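Local coordinates for CELL WALL surface anchor family protein (Streptococcus pneumoniae, PDB 2WW8) that serves as a pilus adhesin, probably mediating recognition of and attachment to host cells, at residues I598-G603 and E658-R662. Residues are numbered along the deposited sequence.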
ATOM      1  N   ILE A 598      13.292  -3.060 -14.112  1.00 14.34           N
ATOM      2  CA  ILE A 598      13.643  -3.088 -12.694  1.00 14.54           C
ATOM      3  C   ILE A 598      14.889  -3.937 -12.521  1.00 16.81           C
ATOM      4  O   ILE A 598      14.924  -5.049 -13.055  1.00 17.09           O
ATOM      5  CB  ILE A 598      12.544  -3.688 -11.841  1.00 15.51           C
ATOM      6  CG1 ILE A 598      11.267  -2.868 -11.951  1.00 14.41           C
ATOM      7  CG2 ILE A 598      13.034  -3.822 -10.356  1.00 15.69           C
ATOM      8  CD1 ILE A 598      10.043  -3.551 -11.382  1.00 14.57           C
ATOM      9  N   THR A 599      15.876  -3.437 -11.776  1.00 15.95           N
ATOM     10  CA  THR A 599      17.078  -4.203 -11.468  1.00 16.13           C
ATOM     11  C   THR A 599      17.113  -4.397  -9.962  1.00 16.35           C
ATOM     12  O   THR A 599      17.105  -3.427  -9.156  1.00 12.24           O
ATOM     13  CB  THR A 599      18.355  -3.482 -11.920  1.00 15.75           C
ATOM     14  OG1 THR A 599      18.243  -3.196 -13.332  1.00 16.09           O
ATOM     15  CG2 THR A 599      19.626  -4.354 -11.673  1.00 19.99           C
ATOM     16  N   ASP A 600      17.159  -5.669  -9.578  1.00 16.63           N
ATOM     17  CA  ASP A 600      16.929  -6.073  -8.178  1.00 15.87           C
ATOM     18  C   ASP A 600      17.916  -7.167  -7.737  1.00 17.49           C
ATOM     19  O   ASP A 600      17.573  -8.369  -7.748  1.00 16.58           O
ATOM     20  CB  ASP A 600      15.479  -6.525  -7.984  1.00 16.00           C
ATOM     21  CG  ASP A 600      15.137  -6.878  -6.539  1.00 21.38           C
ATOM     22  OD1 ASP A 600      15.912  -6.611  -5.589  1.00 20.86           O
ATOM     23  OD2 ASP A 600      14.054  -7.459  -6.339  1.00 22.58           O
ATOM     24  N   PRO A 601      19.135  -6.744  -7.315  1.00 16.99           N
ATOM     25  CA  PRO A 601      20.148  -7.679  -6.807  1.00 15.71           C
ATOM     26  C   PRO A 601      19.753  -8.160  -5.403  1.00 16.12           C
ATOM     27  O   PRO A 601      19.225  -7.354  -4.595  1.00 14.36           O
ATOM     28  CB  PRO A 601      21.444  -6.852  -6.776  1.00 17.98           C
ATOM     29  CG  PRO A 601      21.130  -5.472  -7.183  1.00 16.17           C
ATOM     30  CD  PRO A 601      19.608  -5.346  -7.297  1.00 18.87           C
ATOM     31  N   MET A 602      19.898  -9.464  -5.136  1.00 12.32           N
ATOM     32  CA  MET A 602      19.738  -9.895  -3.747  1.00 14.20           C
ATOM     33  C   MET A 602      20.805  -9.224  -2.847  1.00 12.67           C
ATOM     34  O   MET A 602      21.960  -9.039  -3.285  1.00 11.09           O
ATOM     35  CB  MET A 602      19.871 -11.413  -3.696  1.00 14.45           C
ATOM     36  CG  MET A 602      18.789 -12.164  -4.431  1.00 16.41           C
ATOM     37  SD  MET A 602      17.058 -11.848  -3.975  1.00 21.25           S
ATOM     38  CE  MET A 602      16.579 -10.643  -5.197  1.00 18.01           C
ATOM     39  N   GLY A 603      20.457  -8.865  -1.608  1.00 14.00           N
ATOM     40  CA  GLY A 603      21.483  -8.454  -0.610  1.00 14.92           C
ATOM     41  C   GLY A 603      22.515  -9.523  -0.246  1.00 17.64           C
ATOM     42  O   GLY A 603      22.250 -10.723  -0.442  1.00 16.16           O
ATOM     43  N   GLU A 658      25.248 -13.010 -10.713  1.00 23.24           N
ATOM     44  CA  GLU A 658      25.092 -11.737 -10.033  1.00 24.18           C
ATOM     45  C   GLU A 658      24.061 -11.826  -8.925  1.00 22.06           C
ATOM     46  O   GLU A 658      23.918 -10.854  -8.199  1.00 22.70           O
ATOM     47  CB  GLU A 658      24.725 -10.607 -10.993  1.00 24.85           C
ATOM     48  CG  GLU A 658      25.827 -10.255 -11.990  1.00 32.06           C
ATOM     49  CD  GLU A 658      25.770 -11.025 -13.331  1.00 45.40           C
ATOM     50  OE1 GLU A 658      25.036 -12.045 -13.521  1.00 49.50           O
ATOM     51  OE2 GLU A 658      26.508 -10.592 -14.250  1.00 49.51           O
ATOM     52  N   LYS A 659      23.373 -12.963  -8.776  1.00 19.91           N
ATOM     53  CA  LYS A 659      22.236 -13.097  -7.839  1.00 19.02           C
ATOM     54  C   LYS A 659      21.249 -11.914  -7.995  1.00 17.80           C
ATOM     55  O   LYS A 659      20.940 -11.186  -7.055  1.00 18.52           O
ATOM     56  CB  LYS A 659      22.701 -13.257  -6.375  1.00 18.96           C
ATOM     57  CG  LYS A 659      23.578 -14.494  -6.092  1.00 24.62           C
ATOM     58  CD  LYS A 659      24.123 -14.412  -4.632  1.00 37.57           C
ATOM     59  CE  LYS A 659      23.580 -13.184  -3.804  1.00 45.38           C
ATOM     60  NZ  LYS A 659      23.284 -13.136  -2.302  1.00 46.31           N
ATOM     61  N   ARG A 660      20.742 -11.710  -9.201  1.00 15.28           N
ATOM     62  CA  ARG A 660      19.965 -10.508  -9.450  1.00 14.74           C
ATOM     63  C   ARG A 660      18.766 -10.816 -10.346  1.00 14.47           C
ATOM     64  O   ARG A 660      18.914 -11.514 -11.337  1.00 13.75           O
ATOM     65  CB  ARG A 660      20.922  -9.498 -10.082  1.00 14.87           C
ATOM     66  CG  ARG A 660      20.297  -8.326 -10.746  1.00 17.87           C
ATOM     67  CD  ARG A 660      21.397  -7.429 -11.209  1.00 19.76           C
ATOM     68  NE  ARG A 660      21.833  -7.836 -12.529  1.00 25.74           N
ATOM     69  CZ  ARG A 660      23.090  -7.762 -12.960  1.00 33.16           C
ATOM     70  NH1 ARG A 660      24.070  -7.291 -12.183  1.00 37.09           N
ATOM     71  NH2 ARG A 660      23.393  -8.207 -14.167  1.00 29.06           N
ATOM     72  N   ILE A 661      17.609 -10.294  -9.969  1.00 12.97           N
ATOM     73  CA  ILE A 661      16.396 -10.388 -10.783  1.00 14.75           C
ATOM     74  C   ILE A 661      16.384  -9.112 -11.620  1.00 16.64           C
ATOM     75  O   ILE A 661      16.659  -8.007 -11.093  1.00 14.44           O
ATOM     76  CB  ILE A 661      15.130 -10.414  -9.904  1.00 15.30           C
ATOM     77  CG1 ILE A 661      15.161 -11.693  -9.047  1.00 15.92           C
ATOM     78  CG2 ILE A 661      13.808 -10.287 -10.750  1.00 15.68           C
ATOM     79  CD1 ILE A 661      14.076 -11.752  -8.026  1.00 14.81           C
ATOM     80  N   ARG A 662      16.039  -9.267 -12.899  1.00 16.05           N
ATOM     81  CA  ARG A 662      15.662  -8.116 -13.716  1.00 16.36           C
ATOM     82  C   ARG A 662      14.253  -8.325 -14.276  1.00 17.56           C
ATOM     83  O   ARG A 662      13.862  -9.435 -14.742  1.00 16.32           O
ATOM     84  CB  ARG A 662      16.654  -7.890 -14.870  1.00 14.54           C
ATOM     85  CG  ARG A 662      18.011  -7.448 -14.335  1.00 20.10           C
ATOM     86  CD  ARG A 662      19.141  -7.891 -15.222  1.00 22.70           C
ATOM     87  NE  ARG A 662      18.802  -7.560 -16.587  1.00 35.17           N
ATOM     88  CZ  ARG A 662      18.873  -8.390 -17.629  1.00 35.62           C
ATOM     89  NH1 ARG A 662      19.332  -9.655 -17.527  1.00 36.66           N
ATOM     90  NH2 ARG A 662      18.497  -7.897 -18.799  1.00 31.10           N
TER
HETATM   91  O   HOH W   1      23.365  -9.537  -5.579  1.00 19.27           O
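Met602 lays its thioether end over Ile661, Met602 CE to Ile661 CD1 3.9 Å, on the buried face that Asp600 shares and that Tyr678 of strand 673-682 covers. The backbones beneath run antiparallel: the short strand axes approach to 4.4 Å at 167°. Asp600 and Ile661 form the hydrogen-bonded pair, Asp600 N to Ile661 O 2.8 Å and Ile661 N to Asp600 O 2.9 Å. Thr599–Arg662 and Pro601–Arg660 are the flanking non-hydrogen-bonded pairs. Past the strand end, Met602 N still donates to Lys659 O (2.8 Å, 165° at the hydrogen). Lys659 opens a G1 beta bulge, in which it and Arg660 both face Asp655; Lys659 NZ donates to Ile606 O and, weakly, to Gly603 O at 3.2 Å. A water oxygen sits 2.7 Å from Met602 O and 3.0 Å from Glu658 O, bridging the two carbonyls. On the partly exposed face, beside Pro601 and Arg662, Thr599 CG2 lies 3.6 Å from Arg660 CD, while the Arg660 guanidinium forms a salt bridge with Asp655. The pairing joins central strand 593-601 of the Ig-like domain's sheet to 660-668, itself flanked by 651-655. Asp600 OD2 bonds Tyr678 OH, so the buried face combines apolar packing with a satisfied carboxylate.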